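Local coordinates for protein putative hydrolase (Agrobacterium vitis, PDB 3LLC) that probably hydrolyses thioester or ester bonds as an alpha/beta hydrolase, perhaps removing fatty acyl groups from proteins, at residues A164-A167 and Y171-E174; V99-K104 and K128-N133; T150-E155 and A225-E230. All coordinates share one frame; numbering follows the deposited sequence. Where two conformers were deposited one is given.

How the contacts relate
Contact 2 comes first along the chain: residues 99-104, at the end of helix 89-103, meet 128-133, the loop that follows helix 115-128, closing a loop that takes in strand 107-113 and helix 115-128. The chain then runs through the main sheet as strand 136-143 and enters helix 149-154, where contact 3 opens; it closes only at helix 222-230, tying the inserted region back to a helix on the sheet. Nested inside that excursion is contact 1, a short reversal from helix 160-169 into strand 171-174. Contacts 1 and 3 touch where Phe172 packs on Ile154, whereas contact 2 stands apart, its nearest atoms about 14 Å from contact 3 and about 26 Å from contact 1.

Contact 1 of 3, residues A164-A167 and Y171-E174; sequences AELA and YFEE
Leu166 and Phe172 lie side by side and point the same way, the leucine fork set against the rim of the ring. Leu166 CG comes to 3.7 Å from Phe172 CD1 and lies near the ring plane, so the aliphatic branch meets an edge. Phe172 reaches this place with CG set between its backbone N and carbonyl carbon (chi1 78°).

Glu165 runs differently. Its extended chain passes at about a right angle to the Phe172 side chain, with the carboxylate plane turned 52° from the ring, and Glu165 OE1 sits 3.4 Å from Phe172 CA. The two segments share no direct hydrogen bond. A water joins them instead, donating to Tyr171 O at 2.8 Å and, in a weak bond of 3.4 Å, to Glu165 OE1. The other carboxylate oxygen, OE2, has its salt bridge with Arg161, one turn earlier on the helix.

Strand 171-174 turns back along the end of helix 160-169, far from the chain centre, in the insertion between strands 136-143 and 209-214, consistent with the cap that alpha/beta hydrolases commonly carry there. Leu158 touches both Leu166 and Phe172, while strand 171-174 pairs antiparallel with strand 183-186, whose Phe185 meets the Phe172 ring.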
loop_
_atom_site.group_PDB
_atom_site.type_symbol
_atom_site.label_atom_id
_atom_site.label_comp_id
_atom_site.label_asym_id
_atom_site.label_seq_id
_atom_site.Cartn_x
_atom_site.Cartn_y
_atom_site.Cartn_z
ATOM N N ALA A 164 18.778 -18.704 -11.231
ATOM C CA ALA A 164 18.528 -19.627 -12.331
ATOM C C ALA A 164 17.039 -19.929 -12.472
ATOM O O ALA A 164 16.551 -20.050 -13.598
ATOM C CB ALA A 164 19.332 -20.932 -12.173
ATOM N N GLU A 165 16.331 -20.053 -11.342
ATOM C CA GLU A 165 14.871 -20.233 -11.354
ATOM C C GLU A 165 14.223 -19.069 -12.105
ATOM O O GLU A 165 13.376 -19.289 -12.972
ATOM C CB GLU A 165 14.289 -20.337 -9.926
ATOM C CG GLU A 165 14.427 -21.712 -9.285
ATOM C CD GLU A 165 13.861 -21.793 -7.865
ATOM O OE1 GLU A 165 12.885 -21.088 -7.494
ATOM O OE2 GLU A 165 14.410 -22.600 -7.095
ATOM N N LEU A 166 14.647 -17.843 -11.769
ATOM C CA LEU A 166 14.152 -16.640 -12.426
ATOM C C LEU A 166 14.369 -16.700 -13.940
ATOM O O LEU A 166 13.494 -16.273 -14.705
ATOM C CB LEU A 166 14.788 -15.368 -11.824
ATOM C CG LEU A 166 14.187 -14.895 -10.510
ATOM C CD1 LEU A 166 15.040 -13.837 -9.815
ATOM C CD2 LEU A 166 12.764 -14.344 -10.743
ATOM N N ALA A 167 15.507 -17.258 -14.360
ATOM C CA ALA A 167 15.856 -17.362 -15.784
ATOM C C ALA A 167 15.114 -18.499 -16.495
ATOM O O ALA A 167 14.538 -18.280 -17.560
ATOM C CB ALA A 167 17.388 -17.515 -15.963
ATOM N N TYR A 171 10.128 -17.144 -12.383
ATOM C CA TYR A 171 9.797 -16.855 -10.980
ATOM C C TYR A 171 10.658 -17.708 -10.041
ATOM O O TYR A 171 11.194 -18.744 -10.458
ATOM C CB TYR A 171 8.297 -17.098 -10.660
ATOM C CG TYR A 171 7.894 -18.578 -10.722
ATOM C CD1 TYR A 171 7.547 -19.172 -11.925
ATOM C CD2 TYR A 171 7.870 -19.360 -9.567
ATOM C CE1 TYR A 171 7.200 -20.533 -12.004
ATOM C CE2 TYR A 171 7.536 -20.740 -9.636
ATOM C CZ TYR A 171 7.194 -21.298 -10.851
ATOM O OH TYR A 171 6.880 -22.630 -10.923
ATOM N N PHE A 172 10.753 -17.270 -8.799
ATOM C CA PHE A 172 11.339 -18.080 -7.736
ATOM C C PHE A 172 10.395 -18.099 -6.528
ATOM O O PHE A 172 9.540 -17.228 -6.382
ATOM C CB PHE A 172 12.769 -17.613 -7.342
ATOM C CG PHE A 172 12.806 -16.414 -6.478
ATOM C CD1 PHE A 172 12.840 -15.158 -7.040
ATOM C CD2 PHE A 172 12.839 -16.522 -5.092
ATOM C CE1 PHE A 172 12.873 -14.037 -6.248
ATOM C CE2 PHE A 172 12.868 -15.411 -4.307
ATOM C CZ PHE A 172 12.869 -14.143 -4.883
ATOM N N GLU A 173 10.571 -19.116 -5.686
ATOM C CA GLU A 173 9.727 -19.382 -4.520
ATOM C C GLU A 173 10.522 -19.278 -3.233
ATOM O O GLU A 173 11.705 -19.585 -3.202
ATOM C CB GLU A 173 9.159 -20.812 -4.596
ATOM C CG GLU A 173 8.186 -21.033 -5.726
ATOM C CD GLU A 173 7.525 -22.415 -5.684
ATOM O OE1 GLU A 173 8.183 -23.385 -5.247
ATOM O OE2 GLU A 173 6.349 -22.528 -6.100
ATOM N N GLU A 174 9.840 -18.824 -2.185
ATOM C CA GLU A 174 10.387 -18.824 -0.834
ATOM C C GLU A 174 9.291 -19.283 0.123
ATOM O O GLU A 174 8.095 -18.972 -0.049
ATOM C CB GLU A 174 10.890 -17.439 -0.414
ATOM C CG GLU A 174 12.014 -16.882 -1.261
ATOM C CD GLU A 174 13.362 -17.544 -1.011
ATOM O OE1 GLU A 174 13.529 -18.250 0.005
ATOM O OE2 GLU A 174 14.265 -17.345 -1.841
HETATM O O HOH W 1 10.929 -21.563 -10.225
#

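Contact 2 of 3, residues V99-K104 and K128-N133; sequences VLDHFK and KARHDN
Asp101 and Arg130 both place CG anti to their own carbonyl carbon, beside the backbone N, and a bend at chi3 of Arg130 then turns the edge of its guanidinium, NH1 and NH2, to the carboxylate. The result is a two-pronged, end-on salt bridge on the surface of the alpha/beta hydrolase fold, between the last turns of helix 89-103 and the loop running from helix 115-128 to strand 136-143.

The side chains arrive from opposite directions. NH2 and NH1 of Arg130 each take one carboxylate oxygen, and two bonds together limit how far either group can rotate. The planes are nevertheless 33° apart, so the pairing is twisted. Arg130 NH1 to Asp101 OD2 is 3.0 Å and uses the syn lone pair of that oxygen.

Beside it, Lys104 leaves the helix with positive phi, and its side chain runs back along the helix end so that Lys104 NZ donates to Asp101 O at 2.7 Å, in the carbonyl plane. Asp101 is thus held at its backbone as well as at its carboxylate. Next to Asp101, Leu100 packs on Leu127 of helix 115-128.

The shorter prong, Arg130 NH2 to Asp101 OD1, spans 2.8 Å and is nearly straight at 170°; OD1 is met on its syn side, with NH2 tilted out of the carboxylate plane.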
loop_
_atom_site.group_PDB
_atom_site.type_symbol
_atom_site.label_atom_id
_atom_site.label_comp_id
_atom_site.label_asym_id
_atom_site.label_seq_id
_atom_site.Cartn_x
_atom_site.Cartn_y
_atom_site.Cartn_z
ATOM N N VAL A 99 -8.999 3.639 -9.130
ATOM C CA VAL A 99 -10.028 3.585 -8.095
ATOM C C VAL A 99 -10.229 5.006 -7.526
ATOM O O VAL A 99 -11.365 5.495 -7.423
ATOM C CB VAL A 99 -9.642 2.587 -7.001
ATOM C CG1 VAL A 99 -10.526 2.804 -5.748
ATOM C CG2 VAL A 99 -9.767 1.157 -7.563
ATOM N N LEU A 100 -9.122 5.692 -7.229
ATOM C CA LEU A 100 -9.220 7.074 -6.755
ATOM C C LEU A 100 -9.915 7.987 -7.776
ATOM O O LEU A 100 -10.791 8.782 -7.390
ATOM C CB LEU A 100 -7.845 7.617 -6.333
ATOM C CG LEU A 100 -7.832 8.929 -5.544
ATOM C CD1 LEU A 100 -8.255 8.707 -4.097
ATOM C CD2 LEU A 100 -6.455 9.526 -5.607
ATOM N N ASP A 101 -9.571 7.872 -9.065
ATOM C CA ASP A 101 -10.188 8.692 -10.109
ATOM C C ASP A 101 -11.664 8.353 -10.380
ATOM O O ASP A 101 -12.422 9.182 -10.920
ATOM C CB ASP A 101 -9.401 8.594 -11.422
ATOM C CG ASP A 101 -7.979 9.220 -11.327
ATOM O OD1 ASP A 101 -7.684 9.957 -10.344
ATOM O OD2 ASP A 101 -7.156 8.974 -12.249
ATOM N N HIS A 102 -12.083 7.144 -10.007
ATOM C CA HIS A 102 -13.486 6.748 -10.180
ATOM C C HIS A 102 -14.371 7.481 -9.151
ATOM O O HIS A 102 -15.439 7.934 -9.479
ATOM C CB HIS A 102 -13.626 5.228 -10.040
ATOM C CG HIS A 102 -15.014 4.706 -10.285
ATOM N ND1 HIS A 102 -15.509 4.468 -11.553
ATOM C CD2 HIS A 102 -16.004 4.360 -9.426
ATOM C CE1 HIS A 102 -16.757 4.031 -11.464
ATOM N NE2 HIS A 102 -17.074 3.937 -10.185
ATOM N N PHE A 103 -13.913 7.557 -7.904
ATOM C CA PHE A 103 -14.683 8.123 -6.795
ATOM C C PHE A 103 -14.404 9.604 -6.530
ATOM O O PHE A 103 -15.270 10.299 -6.008
ATOM C CB PHE A 103 -14.414 7.295 -5.537
ATOM C CG PHE A 103 -14.948 5.883 -5.631
ATOM C CD1 PHE A 103 -16.320 5.668 -5.622
ATOM C CD2 PHE A 103 -14.099 4.796 -5.738
ATOM C CE1 PHE A 103 -16.836 4.379 -5.719
ATOM C CE2 PHE A 103 -14.605 3.511 -5.826
ATOM C CZ PHE A 103 -15.975 3.303 -5.812
ATOM N N LYS A 104 -13.204 10.069 -6.886
ATOM C CA LYS A 104 -12.817 11.503 -6.815
ATOM C C LYS A 104 -13.105 12.188 -5.481
ATOM O O LYS A 104 -13.768 13.213 -5.456
ATOM C CB LYS A 104 -13.528 12.297 -7.904
ATOM C CG LYS A 104 -13.120 11.948 -9.308
ATOM C CD LYS A 104 -13.971 12.723 -10.324
ATOM C CE LYS A 104 -13.237 12.890 -11.652
ATOM N NZ LYS A 104 -12.603 11.630 -12.155
ATOM N N LYS A 128 0.807 14.490 -7.916
ATOM C CA LYS A 128 1.546 15.777 -8.021
ATOM C C LYS A 128 2.014 16.070 -9.454
ATOM O O LYS A 128 2.107 17.234 -9.849
ATOM C CB LYS A 128 2.696 15.885 -6.975
ATOM C CG LYS A 128 2.136 16.036 -5.513
ATOM C CD LYS A 128 3.154 15.981 -4.316
ATOM C CE LYS A 128 3.957 17.279 -4.130
ATOM N NZ LYS A 128 3.104 18.495 -3.946
ATOM N N ALA A 129 2.250 15.043 -10.270
ATOM C CA ALA A 129 2.634 15.260 -11.690
ATOM C C ALA A 129 1.487 15.750 -12.580
ATOM O O ALA A 129 1.731 16.213 -13.700
ATOM C CB ALA A 129 3.253 13.974 -12.298
ATOM N N ARG A 130 0.244 15.655 -12.111
ATOM C CA ARG A 130 -0.917 16.035 -12.941
ATOM C C ARG A 130 -1.290 17.496 -12.816
ATOM O O ARG A 130 -1.061 18.121 -11.783
ATOM C CB ARG A 130 -2.141 15.180 -12.606
ATOM C CG ARG A 130 -1.846 13.736 -12.709
ATOM C CD ARG A 130 -3.007 12.885 -13.092
ATOM N NE ARG A 130 -4.037 12.832 -12.068
ATOM C CZ ARG A 130 -4.852 11.792 -11.852
ATOM N NH1 ARG A 130 -4.750 10.663 -12.551
ATOM N NH2 ARG A 130 -5.767 11.883 -10.900
ATOM N N HIS A 131 -1.884 18.017 -13.890
ATOM C CA HIS A 131 -2.429 19.371 -13.937
ATOM C C HIS A 131 -3.811 19.404 -13.279
ATOM O O HIS A 131 -4.054 20.205 -12.376
ATOM C CB HIS A 131 -2.567 19.841 -15.396
ATOM C CG HIS A 131 -1.267 20.179 -16.062
ATOM N ND1 HIS A 131 -1.188 21.048 -17.136
ATOM C CD2 HIS A 131 0.003 19.779 -15.809
ATOM C CE1 HIS A 131 0.071 21.160 -17.519
ATOM N NE2 HIS A 131 0.814 20.401 -16.730
ATOM N N ASP A 132 -4.710 18.537 -13.747
ATOM C CA ASP A 132 -6.073 18.449 -13.215
ATOM C C ASP A 132 -6.121 17.424 -12.077
ATOM O O ASP A 132 -6.174 16.207 -12.335
ATOM C CB ASP A 132 -7.062 18.058 -14.325
ATOM N N ASN A 133 -6.069 17.913 -10.828
ATOM C CA ASN A 133 -6.237 17.031 -9.684
ATOM C C ASN A 133 -7.385 17.444 -8.771
ATOM O O ASN A 133 -7.272 18.363 -7.945
ATOM C CB ASN A 133 -4.949 16.868 -8.898
ATOM C CG ASN A 133 -4.939 15.594 -8.092
ATOM O OD1 ASN A 133 -5.767 14.686 -8.298
ATOM N ND2 ASN A 133 -4.011 15.516 -7.160
#

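Contact 3 of 3, residues T150-E155 and A225-E230; sequences TSDLIE and ALKLVE
Lys227 spans the distance to Asp152 almost alone: the nearest CA atoms of the two helical segments, those of Asp152 and Lys227, are 10.7 Å apart, and a single salt bridge closes the interval. The Lys227 chain is extended throughout, with CG anti to the backbone N (chi1 -176°), and carries Lys227 NZ to 2.9 Å from Asp152 OD2. The ammonium group sits above the carboxylate plane, 61° out of it, and Lys227 CE follows at 3.7 Å from Asp152 OD2. The two side chains cross obliquely and touch only at their charged ends.

The Asp152 side is firmly built. Ser151 OG donates to Asp152 OD1 at 2.8 Å from the opposite face of the carboxylate, tilted well out of its plane, and Arg197 makes a salt bridge with the same oxygen. Each carboxylate oxygen therefore has a positive partner, Arg197 at OD1 and Lys227 at OD2, probably favouring the ionised aspartate. Met199 also packs on this residue. The helix has a wider pi-type turn at 150-154, with a bond from Glu155 N to Thr150 O at 3.0 Å.

Between the segments the contact is loose: both residues are partly exposed, and little surface is buried, 62 Å² in all.

Helix 149-154, in an insertion after strand 136-143 that is consistent with an alpha/beta hydrolase cap, packs on helix 187-195 through Thr150 and Ile154 against Met190. The bridge ties it to helix 222-230, which lies against the main sheet, with Leu228 and Val229 on strand 209-214 and Val229 also on strand 237-242.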
loop_
_atom_site.group_PDB
_atom_site.type_symbol
_atom_site.label_atom_id
_atom_site.label_comp_id
_atom_site.label_asym_id
_atom_site.label_seq_id
_atom_site.Cartn_x
_atom_site.Cartn_y
_atom_site.Cartn_z
ATOM N N THR A 150 12.023 -4.891 -3.904
ATOM C CA THR A 150 12.643 -5.798 -4.885
ATOM C C THR A 150 14.149 -5.559 -4.981
ATOM O O THR A 150 14.925 -6.505 -4.937
ATOM C CB THR A 150 11.967 -5.707 -6.287
ATOM O OG1 THR A 150 12.080 -4.357 -6.777
ATOM C CG2 THR A 150 10.486 -6.117 -6.208
ATOM N N SER A 151 14.585 -4.294 -5.059
ATOM C CA SER A 151 15.983 -3.994 -5.208
ATOM C C SER A 151 16.738 -3.966 -3.861
ATOM O O SER A 151 17.946 -4.293 -3.811
ATOM C CB SER A 151 16.197 -2.640 -5.940
ATOM O OG SER A 151 15.575 -1.574 -5.249
ATOM N N ASP A 152 16.063 -3.575 -2.807
ATOM C CA ASP A 152 16.741 -3.286 -1.523
ATOM C C ASP A 152 16.670 -4.432 -0.513
ATOM O O ASP A 152 17.579 -4.559 0.280
ATOM C CB ASP A 152 16.191 -2.023 -0.860
ATOM C CG ASP A 152 16.467 -0.748 -1.667
ATOM O OD1 ASP A 152 16.837 -0.842 -2.858
ATOM O OD2 ASP A 152 16.249 0.345 -1.089
ATOM N N LEU A 153 15.583 -5.208 -0.524
ATOM C CA LEU A 153 15.392 -6.308 0.439
ATOM C C LEU A 153 15.532 -7.698 -0.200
ATOM O O LEU A 153 16.055 -8.612 0.450
ATOM C CB LEU A 153 14.056 -6.177 1.164
ATOM C CG LEU A 153 13.808 -4.876 1.947
ATOM C CD1 LEU A 153 12.422 -4.855 2.629
ATOM C CD2 LEU A 153 14.994 -4.628 2.950
ATOM N N ILE A 154 15.120 -7.870 -1.458
ATOM C CA ILE A 154 15.261 -9.185 -2.131
ATOM C C ILE A 154 16.597 -9.390 -2.861
ATOM O O ILE A 154 17.348 -10.363 -2.565
ATOM C CB ILE A 154 14.067 -9.506 -3.051
ATOM C CG1 ILE A 154 12.754 -9.539 -2.223
ATOM C CG2 ILE A 154 14.315 -10.841 -3.807
ATOM C CD1 ILE A 154 11.461 -9.709 -3.029
ATOM N N GLU A 155 16.912 -8.510 -3.824
ATOM C CA GLU A 155 18.144 -8.651 -4.612
ATOM C C GLU A 155 19.436 -8.988 -3.817
ATOM O O GLU A 155 20.177 -9.874 -4.228
ATOM C CB GLU A 155 18.396 -7.426 -5.528
ATOM C CG GLU A 155 17.503 -7.373 -6.801
ATOM C CD GLU A 155 17.847 -6.198 -7.741
ATOM O OE1 GLU A 155 19.014 -5.807 -7.747
ATOM O OE2 GLU A 155 16.952 -5.675 -8.461
ATOM N N ALA A 225 12.770 1.595 7.664
ATOM C CA ALA A 225 11.927 2.759 8.002
ATOM C C ALA A 225 12.795 4.001 8.262
ATOM O O ALA A 225 12.441 5.101 7.847
ATOM C CB ALA A 225 10.991 2.470 9.224
ATOM N N LEU A 226 13.938 3.818 8.934
ATOM C CA LEU A 226 14.918 4.897 9.145
ATOM C C LEU A 226 15.480 5.374 7.800
ATOM O O LEU A 226 15.656 6.576 7.600
ATOM C CB LEU A 226 16.042 4.451 10.099
ATOM C CG LEU A 226 15.620 4.345 11.584
ATOM C CD1 LEU A 226 16.704 3.569 12.398
ATOM C CD2 LEU A 226 15.352 5.732 12.216
ATOM N N LYS A 227 15.744 4.442 6.875
ATOM C CA LYS A 227 16.172 4.808 5.507
ATOM C C LYS A 227 15.086 5.657 4.783
ATOM O O LYS A 227 15.393 6.707 4.179
ATOM C CB LYS A 227 16.479 3.550 4.674
ATOM C CG LYS A 227 17.015 3.857 3.266
ATOM C CD LYS A 227 17.328 2.545 2.456
ATOM C CE LYS A 227 17.881 2.836 1.065
ATOM N NZ LYS A 227 18.389 1.600 0.409
ATOM N N LEU A 228 13.831 5.241 4.876
ATOM C CA LEU A 228 12.728 6.032 4.278
ATOM C C LEU A 228 12.659 7.468 4.851
ATOM O O LEU A 228 12.492 8.435 4.095
ATOM C CB LEU A 228 11.382 5.316 4.448
ATOM C CG LEU A 228 10.118 6.066 3.989
ATOM C CD1 LEU A 228 10.247 6.489 2.494
ATOM C CD2 LEU A 228 8.809 5.242 4.262
ATOM N N VAL A 229 12.840 7.620 6.167
ATOM C CA VAL A 229 12.825 8.951 6.773
ATOM C C VAL A 229 13.946 9.847 6.177
ATOM O O VAL A 229 13.726 11.031 5.938
ATOM C CB VAL A 229 12.905 8.900 8.335
ATOM C CG1 VAL A 229 13.217 10.329 8.972
ATOM C CG2 VAL A 229 11.615 8.259 8.920
ATOM N N GLU A 230 15.117 9.270 5.889
ATOM C CA GLU A 230 16.227 10.010 5.248
ATOM C C GLU A 230 15.885 10.483 3.824
ATOM O O GLU A 230 16.553 11.355 3.316
ATOM C CB GLU A 230 17.512 9.157 5.193
ATOM C CG GLU A 230 18.019 8.794 6.601
ATOM C CD GLU A 230 19.146 7.746 6.667
ATOM O OE1 GLU A 230 19.537 7.163 5.625
ATOM O OE2 GLU A 230 19.624 7.497 7.809
#